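PDB 1IKP: exotoxin A from Pseudomonas aeruginosa, which transfers ADP-ribose from NAD, probably to elongation factor 2 of host cells as in diphtheria toxin, and probably attaches to those cells through its binding domain. Local coordinates for residues F5-E10 and S168-S173; R27-P32 and A146-F151; L43-V48 and L99-P104; H107-N112 and M137-L142. The protein carries 2 engineered substitutions. All blocks are in the same frame, centred on the assembly; numbering follows the deposited sequence.

Contact 1. Residues F5-E10 and S168-S173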
loop_
_atom_site.group_PDB
_atom_site.type_symbol
_atom_site.label_atom_id
_atom_site.label_comp_id
_atom_site.label_asym_id
_atom_site.label_seq_id
_atom_site.Cartn_x
_atom_site.Cartn_y
_atom_site.Cartn_z
ATOM N N PHE A 5 37.165 -2.368 15.869
ATOM C CA PHE A 5 37.188 -0.919 15.730
ATOM C C PHE A 5 35.916 -0.408 16.410
ATOM O O PHE A 5 35.032 -1.203 16.744
ATOM C CB PHE A 5 37.294 -0.476 14.259
ATOM C CG PHE A 5 36.035 -0.645 13.456
ATOM C CD1 PHE A 5 35.198 0.442 13.187
ATOM C CD2 PHE A 5 35.722 -1.886 12.913
ATOM C CE1 PHE A 5 34.064 0.284 12.377
ATOM C CE2 PHE A 5 34.593 -2.050 12.102
ATOM C CZ PHE A 5 33.769 -0.961 11.837
ATOM N N ASP A 6 35.844 0.894 16.666
ATOM C CA ASP A 6 34.692 1.486 17.344
ATOM C C ASP A 6 33.974 2.370 16.340
ATOM O O ASP A 6 34.326 3.528 16.149
ATOM C CB ASP A 6 35.169 2.323 18.537
ATOM C CG ASP A 6 34.028 2.799 19.412
ATOM O OD1 ASP A 6 32.919 3.021 18.886
ATOM O OD2 ASP A 6 34.249 2.970 20.632
ATOM N N LEU A 7 32.960 1.801 15.698
ATOM C CA LEU A 7 32.203 2.497 14.670
ATOM C C LEU A 7 31.677 3.880 15.039
ATOM O O LEU A 7 31.910 4.864 14.326
ATOM C CB LEU A 7 31.030 1.617 14.228
ATOM C CG LEU A 7 30.052 2.171 13.188
ATOM C CD1 LEU A 7 30.720 2.270 11.833
ATOM C CD2 LEU A 7 28.843 1.250 13.125
ATOM N N TRP A 8 30.976 3.967 16.157
ATOM C CA TRP A 8 30.394 5.240 16.531
ATOM C C TRP A 8 31.334 6.283 17.081
ATOM O O TRP A 8 31.009 7.465 17.080
ATOM C CB TRP A 8 29.229 5.020 17.487
ATOM C CG TRP A 8 28.135 4.296 16.805
ATOM C CD1 TRP A 8 27.826 4.361 15.474
ATOM C CD2 TRP A 8 27.188 3.413 17.395
ATOM N NE1 TRP A 8 26.750 3.576 15.201
ATOM C CE2 TRP A 8 26.329 2.976 16.357
ATOM C CE3 TRP A 8 26.972 2.948 18.697
ATOM C CZ2 TRP A 8 25.268 2.094 16.579
ATOM C CZ3 TRP A 8 25.917 2.069 18.924
ATOM C CH2 TRP A 8 25.075 1.651 17.867
ATOM N N ASN A 9 32.499 5.865 17.544
ATOM C CA ASN A 9 33.428 6.847 18.064
ATOM C C ASN A 9 34.450 7.257 17.020
ATOM O O ASN A 9 34.772 8.436 16.901
ATOM C CB ASN A 9 34.117 6.315 19.316
ATOM C CG ASN A 9 33.230 6.411 20.541
ATOM O OD1 ASN A 9 32.831 7.504 20.944
ATOM N ND2 ASN A 9 32.910 5.268 21.137
ATOM N N GLU A 10 34.921 6.295 16.237
ATOM C CA GLU A 10 35.941 6.562 15.226
ATOM C C GLU A 10 35.407 7.004 13.874
ATOM O O GLU A 10 36.091 7.696 13.124
ATOM C CB GLU A 10 36.801 5.319 15.014
ATOM C CG GLU A 10 37.635 4.896 16.206
ATOM C CD GLU A 10 38.080 3.444 16.111
ATOM O OE1 GLU A 10 38.394 2.977 14.997
ATOM O OE2 GLU A 10 38.128 2.774 17.158
ATOM N N SER A 168 31.861 7.817 7.085
ATOM C CA SER A 168 31.643 9.101 7.731
ATOM C C SER A 168 30.221 9.192 8.276
ATOM O O SER A 168 29.307 8.483 7.824
ATOM C CB SER A 168 31.920 10.264 6.770
ATOM O OG SER A 168 31.125 10.210 5.595
ATOM N N HIS A 169 30.037 10.046 9.273
ATOM C CA HIS A 169 28.726 10.233 9.874
ATOM C C HIS A 169 28.021 8.958 10.286
ATOM O O HIS A 169 26.809 8.797 10.058
ATOM C CB HIS A 169 27.826 11.062 8.958
ATOM C CG HIS A 169 28.185 12.515 8.941
ATOM N ND1 HIS A 169 28.900 13.094 7.915
ATOM C CD2 HIS A 169 27.970 13.494 9.852
ATOM C CE1 HIS A 169 29.112 14.368 8.193
ATOM N NE2 HIS A 169 28.562 14.636 9.364
ATOM N N ALA A 170 28.750 8.056 10.922
ATOM C CA ALA A 170 28.142 6.831 11.426
ATOM C C ALA A 170 27.437 7.256 12.711
ATOM O O ALA A 170 27.960 8.091 13.456
ATOM C CB ALA A 170 29.203 5.788 11.736
ATOM N N GLY A 171 26.268 6.687 12.983
ATOM C CA GLY A 171 25.557 7.053 14.190
ATOM C C GLY A 171 24.199 6.387 14.295
ATOM O O GLY A 171 23.753 5.672 13.381
ATOM N N VAL A 172 23.546 6.627 15.422
ATOM C CA VAL A 172 22.226 6.070 15.679
ATOM C C VAL A 172 21.416 7.078 16.476
ATOM O O VAL A 172 21.921 7.712 17.421
ATOM C CB VAL A 172 22.318 4.699 16.425
ATOM C CG1 VAL A 172 23.072 4.833 17.748
ATOM C CG2 VAL A 172 20.918 4.141 16.636
ATOM N N SER A 173 20.163 7.242 16.078
ATOM C CA SER A 173 19.252 8.161 16.732
ATOM C C SER A 173 17.997 7.413 17.093
ATOM O O SER A 173 17.765 6.303 16.616
ATOM C CB SER A 173 18.898 9.318 15.794
ATOM O OG SER A 173 18.219 8.874 14.625
HETATM O O HOH W 1 25.297 2.925 12.859
#
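Trp8 meets the strand residues Ala170, Gly171 and Val172 along the length of its indole, and this ring makes most of the apolar contact. Val172 CG1 sits over one face of the six-membered ring, 3.8 Å from its centroid and 17° off the normal, a CH-pi contact displaced toward the CZ2 and CH2 rim. At the pyrrole end the ring passes obliquely beside the backbone of Gly171, with Trp8 CD1 3.7 Å from Gly171 CA. Leu7 adds a smaller aliphatic touch: with CG swung anti to the backbone N (chi1 178°), its CD1 reaches Ala170 CB at 3.8 Å, and the short methyl lets helix and strand come close.

Polar contact between the segments runs through water. Trp8 NE1 donates to a water 2.8 Å away that lies in the plane of the indole, and the same water donates to Gly171 O at 3.2 Å, so the one polar atom of the ring is satisfied without turning the ring away from Val172.

Within 5-10, Asp6 is the N-cap of the short helix. Its OD1 accepts from Asn9 N at 3.2 Å, from well above the carboxylate plane, while OD2 takes Asn9 ND2 at 2.7 Å; a carboxylate suits a helix start, where backbone N-H groups lack partners. Leu7 and Trp8 also reach Met28 of strand 24-29, and Trp8 and Val172 both touch Tyr45. The arrangement is that of an N-terminal helical turn packed by an aromatic residue against a sheet of a beta-sandwich, here the concanavalin-like binding domain.

Contact 2. Residues R27-P32 and A146-F151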
loop_
_atom_site.group_PDB
_atom_site.type_symbol
_atom_site.label_atom_id
_atom_site.label_comp_id
_atom_site.label_asym_id
_atom_site.label_seq_id
_atom_site.Cartn_x
_atom_site.Cartn_y
_atom_site.Cartn_z
ATOM N N ARG A 27 31.256 -3.596 17.850
ATOM C CA ARG A 27 30.060 -3.859 18.617
ATOM C C ARG A 27 29.235 -2.585 18.553
ATOM O O ARG A 27 29.777 -1.487 18.518
ATOM C CB ARG A 27 30.423 -4.190 20.070
ATOM C CG ARG A 27 30.905 -5.623 20.294
ATOM C CD ARG A 27 29.739 -6.611 20.343
ATOM N NE ARG A 27 30.193 -8.001 20.398
ATOM C CZ ARG A 27 29.380 -9.055 20.401
ATOM N NH1 ARG A 27 28.062 -8.886 20.359
ATOM N NH2 ARG A 27 29.882 -10.281 20.419
ATOM N N MET A 28 27.922 -2.741 18.483
ATOM C CA MET A 28 27.008 -1.609 18.436
ATOM C C MET A 28 26.122 -1.808 19.653
ATOM O O MET A 28 25.196 -2.625 19.629
ATOM C CB MET A 28 26.162 -1.649 17.160
ATOM C CG MET A 28 26.975 -1.478 15.866
ATOM S SD MET A 28 25.957 -1.440 14.346
ATOM C CE MET A 28 25.103 -3.038 14.425
ATOM N N SER A 29 26.420 -1.082 20.725
ATOM C CA SER A 29 25.660 -1.212 21.961
ATOM C C SER A 29 24.780 -0.000 22.252
ATOM O O SER A 29 25.235 1.138 22.192
ATOM C CB SER A 29 26.615 -1.430 23.135
ATOM O OG SER A 29 27.508 -2.495 22.872
ATOM N N VAL A 30 23.521 -0.271 22.574
ATOM C CA VAL A 30 22.547 0.762 22.893
ATOM C C VAL A 30 22.002 0.485 24.291
ATOM O O VAL A 30 21.791 -0.670 24.656
ATOM C CB VAL A 30 21.388 0.751 21.874
ATOM C CG1 VAL A 30 20.322 1.739 22.284
ATOM C CG2 VAL A 30 21.920 1.090 20.481
ATOM N N ASP A 31 21.787 1.544 25.070
ATOM C CA ASP A 31 21.268 1.423 26.432
ATOM C C ASP A 31 20.016 0.554 26.424
ATOM O O ASP A 31 19.011 0.905 25.802
ATOM C CB ASP A 31 20.925 2.809 26.987
ATOM C CG ASP A 31 20.593 2.784 28.473
ATOM O OD1 ASP A 31 19.871 1.867 28.918
ATOM O OD2 ASP A 31 21.049 3.695 29.196
ATOM N N PRO A 32 20.054 -0.589 27.127
ATOM C CA PRO A 32 18.905 -1.499 27.183
ATOM C C PRO A 32 17.598 -0.834 27.600
ATOM O O PRO A 32 16.519 -1.276 27.205
ATOM C CB PRO A 32 19.362 -2.574 28.170
ATOM C CG PRO A 32 20.309 -1.831 29.063
ATOM C CD PRO A 32 21.101 -1.014 28.072
ATOM N N ALA A 146 18.474 -4.009 18.644
ATOM C CA ALA A 146 18.315 -2.699 19.294
ATOM C C ALA A 146 19.137 -2.531 20.567
ATOM O O ALA A 146 19.015 -1.500 21.252
ATOM C CB ALA A 146 16.848 -2.451 19.610
ATOM N N ARG A 147 19.954 -3.527 20.903
ATOM C CA ARG A 147 20.760 -3.422 22.112
ATOM C C ARG A 147 22.204 -3.876 21.949
ATOM O O ARG A 147 23.127 -3.166 22.354
ATOM C CB ARG A 147 20.104 -4.196 23.258
ATOM C CG ARG A 147 19.963 -5.684 23.022
ATOM C CD ARG A 147 19.203 -6.331 24.163
ATOM N NE ARG A 147 17.895 -5.711 24.348
ATOM C CZ ARG A 147 17.007 -6.093 25.260
ATOM N NH1 ARG A 147 17.283 -7.101 26.077
ATOM N NH2 ARG A 147 15.841 -5.467 25.353
ATOM N N ASP A 148 22.406 -5.045 21.349
ATOM C CA ASP A 148 23.754 -5.563 21.183
ATOM C C ASP A 148 23.884 -6.447 19.958
ATOM O O ASP A 148 23.374 -7.564 19.933
ATOM C CB ASP A 148 24.162 -6.344 22.437
ATOM C CG ASP A 148 25.548 -6.956 22.328
ATOM O OD1 ASP A 148 26.494 -6.242 21.934
ATOM O OD2 ASP A 148 25.692 -8.153 22.652
ATOM N N ALA A 149 24.545 -5.913 18.939
ATOM C CA ALA A 149 24.796 -6.639 17.693
ATOM C C ALA A 149 26.147 -6.177 17.158
ATOM O O ALA A 149 26.632 -5.108 17.530
ATOM C CB ALA A 149 23.684 -6.356 16.669
ATOM N N THR A 150 26.744 -6.961 16.269
ATOM C CA THR A 150 28.045 -6.608 15.740
ATOM C C THR A 150 27.993 -6.262 14.262
ATOM O O THR A 150 27.318 -6.933 13.474
ATOM C CB THR A 150 29.021 -7.771 15.929
ATOM O OG1 THR A 150 29.129 -8.057 17.324
ATOM C CG2 THR A 150 30.401 -7.417 15.375
ATOM N N PHE A 151 28.705 -5.194 13.897
ATOM C CA PHE A 151 28.788 -4.768 12.508
ATOM C C PHE A 151 30.106 -5.326 11.932
ATOM O O PHE A 151 31.193 -5.039 12.454
ATOM C CB PHE A 151 28.763 -3.231 12.454
ATOM C CG PHE A 151 28.856 -2.650 11.072
ATOM C CD1 PHE A 151 29.950 -1.873 10.715
ATOM C CD2 PHE A 151 27.839 -2.831 10.141
ATOM C CE1 PHE A 151 30.032 -1.278 9.443
ATOM C CE2 PHE A 151 27.915 -2.240 8.866
ATOM C CZ PHE A 151 29.019 -1.465 8.530
HETATM O O HOH W 2 18.167 -0.989 23.877
#
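An antiparallel strand pair at the border of a six-stranded sheet joins 27-29, on the outermost strand 24-29, to 148-151. Met28 and Ala149 form its hydrogen-bonded pair: Met28 N donates to Ala149 O at 2.9 Å, nearly along the C=O axis, whereas the return bond from Ala149 N to Met28 O is weak at 3.4 Å. Past the regular strand, Val30 N still binds Arg147 O at 2.9 Å, and a water donating to both Asp31 O and Ala146 O continues the link.

The two faces differ in character. On that of Met28 and Ala149, the thioether turns over the neighbouring strand; Met28 SD lies 3.8 Å from Phe151 CB and oblique to the ring, a Met-aromatic contact, while CE approaches Ala149 CB. Flexible and apolar, methionine fits between these groups and Trp8, Ile60 and Trp101.

On the other face, Arg27 bends at chi2 (-79°) and carries its guanidinium across Thr150, whose OG1 stands over one face, 3.2 Å from Arg27 CZ. The Arg27 NH1 end then forms a salt bridge with Asp148 OD2 at 3.4 Å, the guanidinium and carboxylate planes 20° apart.

Long charged contacts at an exposed border probably add little compared with the backbone bonds, whereas the apolar face of Met28, turned into the protein interior, ties this edge strand to the core.

Contact 3. Residues L43-V48 and L99-P104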
loop_
_atom_site.group_PDB
_atom_site.type_symbol
_atom_site.label_atom_id
_atom_site.label_comp_id
_atom_site.label_asym_id
_atom_site.label_seq_id
_atom_site.Cartn_x
_atom_site.Cartn_y
_atom_site.Cartn_z
ATOM N N LEU A 43 14.534 3.393 16.130
ATOM C CA LEU A 43 15.969 3.606 16.154
ATOM C C LEU A 43 16.380 3.701 14.690
ATOM O O LEU A 43 16.050 2.811 13.900
ATOM C CB LEU A 43 16.697 2.416 16.788
ATOM C CG LEU A 43 16.546 2.318 18.298
ATOM C CD1 LEU A 43 16.938 0.935 18.778
ATOM C CD2 LEU A 43 17.433 3.397 18.949
ATOM N N HIS A 44 17.062 4.785 14.324
ATOM C CA HIS A 44 17.527 4.966 12.958
ATOM C C HIS A 44 19.051 4.867 12.955
ATOM O O HIS A 44 19.750 5.739 13.510
ATOM C CB HIS A 44 17.078 6.339 12.438
ATOM C CG HIS A 44 17.537 6.656 11.050
ATOM N ND1 HIS A 44 17.248 7.851 10.425
ATOM C CD2 HIS A 44 18.222 5.917 10.146
ATOM C CE1 HIS A 44 17.731 7.836 9.197
ATOM N NE2 HIS A 44 18.324 6.669 9.003
ATOM N N TYR A 45 19.544 3.779 12.375
ATOM C CA TYR A 45 20.981 3.504 12.245
ATOM C C TYR A 45 21.429 3.956 10.863
ATOM O O TYR A 45 20.782 3.642 9.875
ATOM C CB TYR A 45 21.263 2.002 12.360
ATOM C CG TYR A 45 21.026 1.409 13.726
ATOM C CD1 TYR A 45 22.083 1.227 14.623
ATOM C CD2 TYR A 45 19.743 1.026 14.127
ATOM C CE1 TYR A 45 21.879 0.677 15.883
ATOM C CE2 TYR A 45 19.526 0.476 15.395
ATOM C CZ TYR A 45 20.589 0.302 16.263
ATOM O OH TYR A 45 20.396 -0.238 17.527
ATOM N N SER A 46 22.539 4.691 10.768
ATOM C CA SER A 46 22.994 5.120 9.450
ATOM C C SER A 46 24.495 5.402 9.424
ATOM O O SER A 46 25.137 5.514 10.467
ATOM C CB SER A 46 22.238 6.373 9.005
ATOM O OG SER A 46 22.588 7.501 9.799
ATOM N N MET A 47 25.038 5.468 8.215
ATOM C CA MET A 47 26.458 5.792 8.014
ATOM C C MET A 47 26.639 6.043 6.538
ATOM O O MET A 47 25.903 5.510 5.708
ATOM C CB MET A 47 27.376 4.640 8.451
ATOM C CG MET A 47 27.206 3.347 7.670
ATOM S SD MET A 47 28.214 1.998 8.304
ATOM C CE MET A 47 27.173 1.392 9.641
ATOM N N VAL A 48 27.636 6.850 6.208
ATOM C CA VAL A 48 27.934 7.176 4.829
ATOM C C VAL A 48 29.179 6.385 4.428
ATOM O O VAL A 48 30.209 6.455 5.100
ATOM C CB VAL A 48 28.175 8.688 4.682
ATOM C CG1 VAL A 48 28.609 9.014 3.263
ATOM C CG2 VAL A 48 26.893 9.447 5.052
ATOM N N LEU A 99 23.964 4.070 4.123
ATOM C CA LEU A 99 23.314 2.830 4.537
ATOM C C LEU A 99 22.406 3.187 5.721
ATOM O O LEU A 99 22.838 3.804 6.687
ATOM C CB LEU A 99 24.355 1.800 4.962
ATOM C CG LEU A 99 23.822 0.537 5.654
ATOM C CD1 LEU A 99 22.953 -0.259 4.683
ATOM C CD2 LEU A 99 25.004 -0.311 6.141
ATOM N N ASN A 100 21.152 2.739 5.661
ATOM C CA ASN A 100 20.175 3.054 6.698
ATOM C C ASN A 100 19.339 1.859 7.119
ATOM O O ASN A 100 18.864 1.100 6.270
ATOM C CB ASN A 100 19.170 4.106 6.207
ATOM C CG ASN A 100 19.815 5.420 5.822
ATOM O OD1 ASN A 100 19.859 6.363 6.621
ATOM N ND2 ASN A 100 20.317 5.484 4.585
ATOM N N TRP A 101 19.168 1.670 8.421
ATOM C CA TRP A 101 18.224 0.638 8.825
ATOM C C TRP A 101 17.451 1.137 10.037
ATOM O O TRP A 101 17.973 1.900 10.866
ATOM C CB TRP A 101 18.869 -0.763 9.016
ATOM C CG TRP A 101 19.786 -0.969 10.147
ATOM C CD1 TRP A 101 19.492 -1.558 11.342
ATOM C CD2 TRP A 101 21.185 -0.664 10.179
ATOM N NE1 TRP A 101 20.625 -1.649 12.120
ATOM C CE2 TRP A 101 21.675 -1.101 11.430
ATOM C CE3 TRP A 101 22.072 -0.061 9.272
ATOM C CZ2 TRP A 101 23.014 -0.954 11.808
ATOM C CZ3 TRP A 101 23.423 0.086 9.648
ATOM C CH2 TRP A 101 23.871 -0.362 10.913
ATOM N N LEU A 102 16.176 0.751 10.100
ATOM C CA LEU A 102 15.283 1.175 11.163
ATOM C C LEU A 102 14.860 -0.012 12.007
ATOM O O LEU A 102 14.392 -1.036 11.481
ATOM C CB LEU A 102 14.022 1.828 10.576
ATOM C CG LEU A 102 14.203 2.885 9.489
ATOM C CD1 LEU A 102 12.854 3.406 9.037
ATOM C CD2 LEU A 102 15.078 4.014 10.017
ATOM N N VAL A 103 15.020 0.136 13.321
ATOM C CA VAL A 103 14.622 -0.906 14.271
ATOM C C VAL A 103 13.531 -0.309 15.169
ATOM O O VAL A 103 13.777 0.666 15.887
ATOM C CB VAL A 103 15.822 -1.369 15.128
ATOM C CG1 VAL A 103 15.383 -2.484 16.106
ATOM C CG2 VAL A 103 16.941 -1.866 14.207
ATOM N N PRO A 104 12.307 -0.873 15.129
ATOM C CA PRO A 104 11.238 -0.330 15.966
ATOM C C PRO A 104 11.395 -0.836 17.384
ATOM O O PRO A 104 11.968 -1.899 17.613
ATOM C CB PRO A 104 9.975 -0.833 15.270
ATOM C CG PRO A 104 10.389 -2.206 14.812
ATOM C CD PRO A 104 11.819 -1.998 14.302
#
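Trp101 has CG set between its backbone N and carbonyl carbon (chi1 69°), and Tyr45 has CG anti to its carbonyl carbon; together these torsions lay the indole against Tyr45 CB on one face of the strand pair, with the phenol slid past the five-membered ring. Tyr45 CB sits over the centre of the six-membered ring of Trp101, 3.4 Å from its centroid, in a CH-pi contact. The phenol and the five-membered ring are nearly parallel, planes 3° apart, but they barely overlap, with centroids 4.5 Å apart. Val103 CG2 packs 3.7 Å from Tyr45 CE2, and Met47 CE reaches the indole edge at Trp101 CH2, 3.9 Å away.

On the opposite face His44 NE2 donates to a lone pair of Asn100 OD1 at 2.9 Å, in the carbonyl plane, and the oxygen lies in the imidazole plane, although ring and amide are turned 42° apart. Asn100 ND2 binds Ser98 OG and Phe116 O, which fixes the amide so that its oxygen faces the histidine. Leu102 CD2 flanks the imidazole.

Paired backbone bonds at Leu43-Val103, Tyr45-Trp101 and Met47-Leu99 set this antiparallel register. Broad aromatic and aliphatic side chains therefore fill one side, while the buried amide on the other has both ends satisfied and probably favours the hydrogen on NE2.

Contact 4. Residues H107-N112 and M137-L142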
loop_
_atom_site.group_PDB
_atom_site.type_symbol
_atom_site.label_atom_id
_atom_site.label_comp_id
_atom_site.label_asym_id
_atom_site.label_seq_id
_atom_site.Cartn_x
_atom_site.Cartn_y
_atom_site.Cartn_z
ATOM N N HIS A 107 6.319 -2.279 23.014
ATOM C CA HIS A 107 5.599 -3.524 23.285
ATOM C C HIS A 107 4.810 -4.174 22.144
ATOM O O HIS A 107 4.787 -5.400 22.039
ATOM C CB HIS A 107 4.664 -3.313 24.476
ATOM C CG HIS A 107 5.381 -3.022 25.758
ATOM N ND1 HIS A 107 4.734 -2.565 26.886
ATOM C CD2 HIS A 107 6.689 -3.133 26.094
ATOM C CE1 HIS A 107 5.612 -2.406 27.861
ATOM N NE2 HIS A 107 6.805 -2.744 27.406
ATOM N N GLU A 108 4.154 -3.376 21.305
ATOM C CA GLU A 108 3.371 -3.928 20.196
ATOM C C GLU A 108 3.990 -3.585 18.842
ATOM O O GLU A 108 3.312 -3.429 17.828
ATOM C CB GLU A 108 1.939 -3.407 20.266
ATOM C CG GLU A 108 1.171 -3.914 21.476
ATOM C CD GLU A 108 -0.209 -3.303 21.589
ATOM O OE1 GLU A 108 -0.979 -3.386 20.607
ATOM O OE2 GLU A 108 -0.524 -2.744 22.661
ATOM N N LYS A 109 5.302 -3.495 18.838
ATOM C CA LYS A 109 6.034 -3.146 17.640
ATOM C C LYS A 109 5.961 -4.166 16.518
ATOM O O LYS A 109 5.683 -5.353 16.739
ATOM C CB LYS A 109 7.500 -2.965 17.991
ATOM C CG LYS A 109 8.166 -4.250 18.497
ATOM C CD LYS A 109 9.667 -4.043 18.691
ATOM C CE LYS A 109 10.319 -5.208 19.404
ATOM N NZ LYS A 109 9.804 -5.321 20.802
ATOM N N PRO A 110 6.165 -3.698 15.283
ATOM C CA PRO A 110 6.169 -4.552 14.099
ATOM C C PRO A 110 7.387 -5.461 14.359
ATOM O O PRO A 110 8.307 -5.073 15.076
ATOM C CB PRO A 110 6.452 -3.566 12.970
ATOM C CG PRO A 110 5.815 -2.300 13.460
ATOM C CD PRO A 110 6.191 -2.268 14.906
ATOM N N SER A 111 7.401 -6.650 13.771
ATOM C CA SER A 111 8.517 -7.573 13.986
ATOM C C SER A 111 9.536 -7.597 12.848
ATOM O O SER A 111 10.179 -8.611 12.601
ATOM C CB SER A 111 7.970 -8.988 14.240
ATOM O OG SER A 111 7.084 -9.437 13.232
ATOM N N ASN A 112 9.705 -6.462 12.180
ATOM C CA ASN A 112 10.631 -6.366 11.071
ATOM C C ASN A 112 11.444 -5.090 11.159
ATOM O O ASN A 112 11.155 -4.200 11.972
ATOM C CB ASN A 112 9.863 -6.388 9.735
ATOM C CG ASN A 112 8.843 -5.261 9.610
ATOM O OD1 ASN A 112 9.189 -4.087 9.422
ATOM N ND2 ASN A 112 7.561 -5.619 9.715
ATOM N N MET A 137 12.279 -10.109 11.286
ATOM C CA MET A 137 13.222 -10.528 12.308
ATOM C C MET A 137 12.647 -11.295 13.478
ATOM O O MET A 137 13.335 -12.111 14.102
ATOM C CB MET A 137 13.990 -9.315 12.870
ATOM C CG MET A 137 14.810 -8.588 11.793
ATOM S SD MET A 137 16.216 -9.589 11.199
ATOM C CE MET A 137 15.717 -11.252 11.487
ATOM N N GLY A 138 11.367 -11.096 13.756
ATOM C CA GLY A 138 10.829 -11.719 14.950
ATOM C C GLY A 138 11.162 -10.799 16.118
ATOM O O GLY A 138 12.158 -10.040 16.112
ATOM N N ASP A 139 10.345 -10.865 17.165
ATOM C CA ASP A 139 10.512 -10.014 18.319
ATOM C C ASP A 139 11.844 -10.087 19.044
ATOM O O ASP A 139 12.427 -9.072 19.396
ATOM C CB ASP A 139 9.410 -10.317 19.340
ATOM C CG ASP A 139 8.452 -9.161 19.536
ATOM O OD1 ASP A 139 8.914 -8.019 19.711
ATOM O OD2 ASP A 139 7.225 -9.401 19.538
ATOM N N GLU A 140 12.329 -11.296 19.298
ATOM C CA GLU A 140 13.554 -11.436 20.060
ATOM C C GLU A 140 14.796 -10.943 19.319
ATOM O O GLU A 140 15.653 -10.281 19.906
ATOM C CB GLU A 140 13.712 -12.885 20.508
ATOM C CG GLU A 140 14.781 -13.076 21.556
ATOM C CD GLU A 140 14.592 -12.211 22.802
ATOM O OE1 GLU A 140 13.459 -12.123 23.315
ATOM O OE2 GLU A 140 15.594 -11.632 23.277
ATOM N N LEU A 141 14.890 -11.250 18.032
ATOM C CA LEU A 141 16.033 -10.757 17.280
ATOM C C LEU A 141 15.977 -9.236 17.164
ATOM O O LEU A 141 17.009 -8.590 17.169
ATOM C CB LEU A 141 16.105 -11.426 15.910
ATOM C CG LEU A 141 17.248 -11.044 14.950
ATOM C CD1 LEU A 141 18.608 -11.027 15.632
ATOM C CD2 LEU A 141 17.225 -12.056 13.817
ATOM N N LEU A 142 14.783 -8.648 17.071
ATOM C CA LEU A 142 14.709 -7.182 17.021
ATOM C C LEU A 142 15.272 -6.591 18.306
ATOM O O LEU A 142 15.962 -5.564 18.296
ATOM C CB LEU A 142 13.273 -6.705 16.898
ATOM C CG LEU A 142 12.636 -6.702 15.525
ATOM C CD1 LEU A 142 11.297 -6.005 15.641
ATOM C CD2 LEU A 142 13.522 -5.962 14.504
HETATM O O HOH W 3 7.302 -6.690 21.327
HETATM O O HOH W 4 11.628 -7.257 21.578
#
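Lys109 reaches from its loop toward the first turn of helix 139-145, where Asp139 and Leu142 receive it. CB points toward the helix, and the chain runs extended through CG and CD before folding back at chi4 (-65°). Lys109 CG passes 4.0 Å from Asp139 OD1. CD and then CE lie alongside Leu142, Lys109 CE being 4.0 Å from Leu142 CD1, the two side chains running past each other in opposite directions. At the tip, Lys109 NZ forms a salt bridge with Asp139 OD1 at 3.0 Å, its hydrogen bond weak. The ammonium also donates to two waters, one donating in turn to His107 O and Asp139 OD1 and the other to Asp139 O, and to Gly106 O. A long chain with a multiply donating end suits this place: its methylenes pack on leucine while the ammonium N-H groups are divided among a carboxylate, a carbonyl and waters.

The contact belongs to a helix N-terminus docked on the turn between strands 97-106 and 112-120 of the binding domain. Gly138 is the N-cap; at its positive phi (84°) a CB would collide with the carbonyl oxygen of Met137, which explains the glycine. Ser111 O accepts twice here, from Met137 N at 2.9 Å, in the carbonyl plane, and from Gly138 N at 3.0 Å, tilted 16° from that plane, so a single carbonyl grips both amides leading into the helix. Ser111 OG turns instead to Glu136.

Leu142, one turn on, drives CD1 against the loop backbone, 3.2 Å from Pro110 O and 3.6 Å from Ser111 CA. CD2 lies beside Asn112 O, and Pro104 and Ile113 also touch this branched side chain.

In the fold
All four contacts lie in the binding domain, and the first three meet around one apolar core. Contacts 1 and 2 join where Trp8 CH2 packs 3.5 Å from Met28 CB; contact 1 also shares a sheet with contact 3, strand 164-176 lying next to strand 40-49. Contact 2 closes over contact 3 from the second sheet: Phe151 CZ is 3.6 Å from Met47 SD. Contact 4 stands at one end, touching contact 3 through Pro104, while helix 139-145 leads into strand 148-155 of contact 2. Contacts 1 and 4 do not touch, their nearest atoms about 11 Å apart. A bound sodium ion lies about 8 Å from the Met137 side chain.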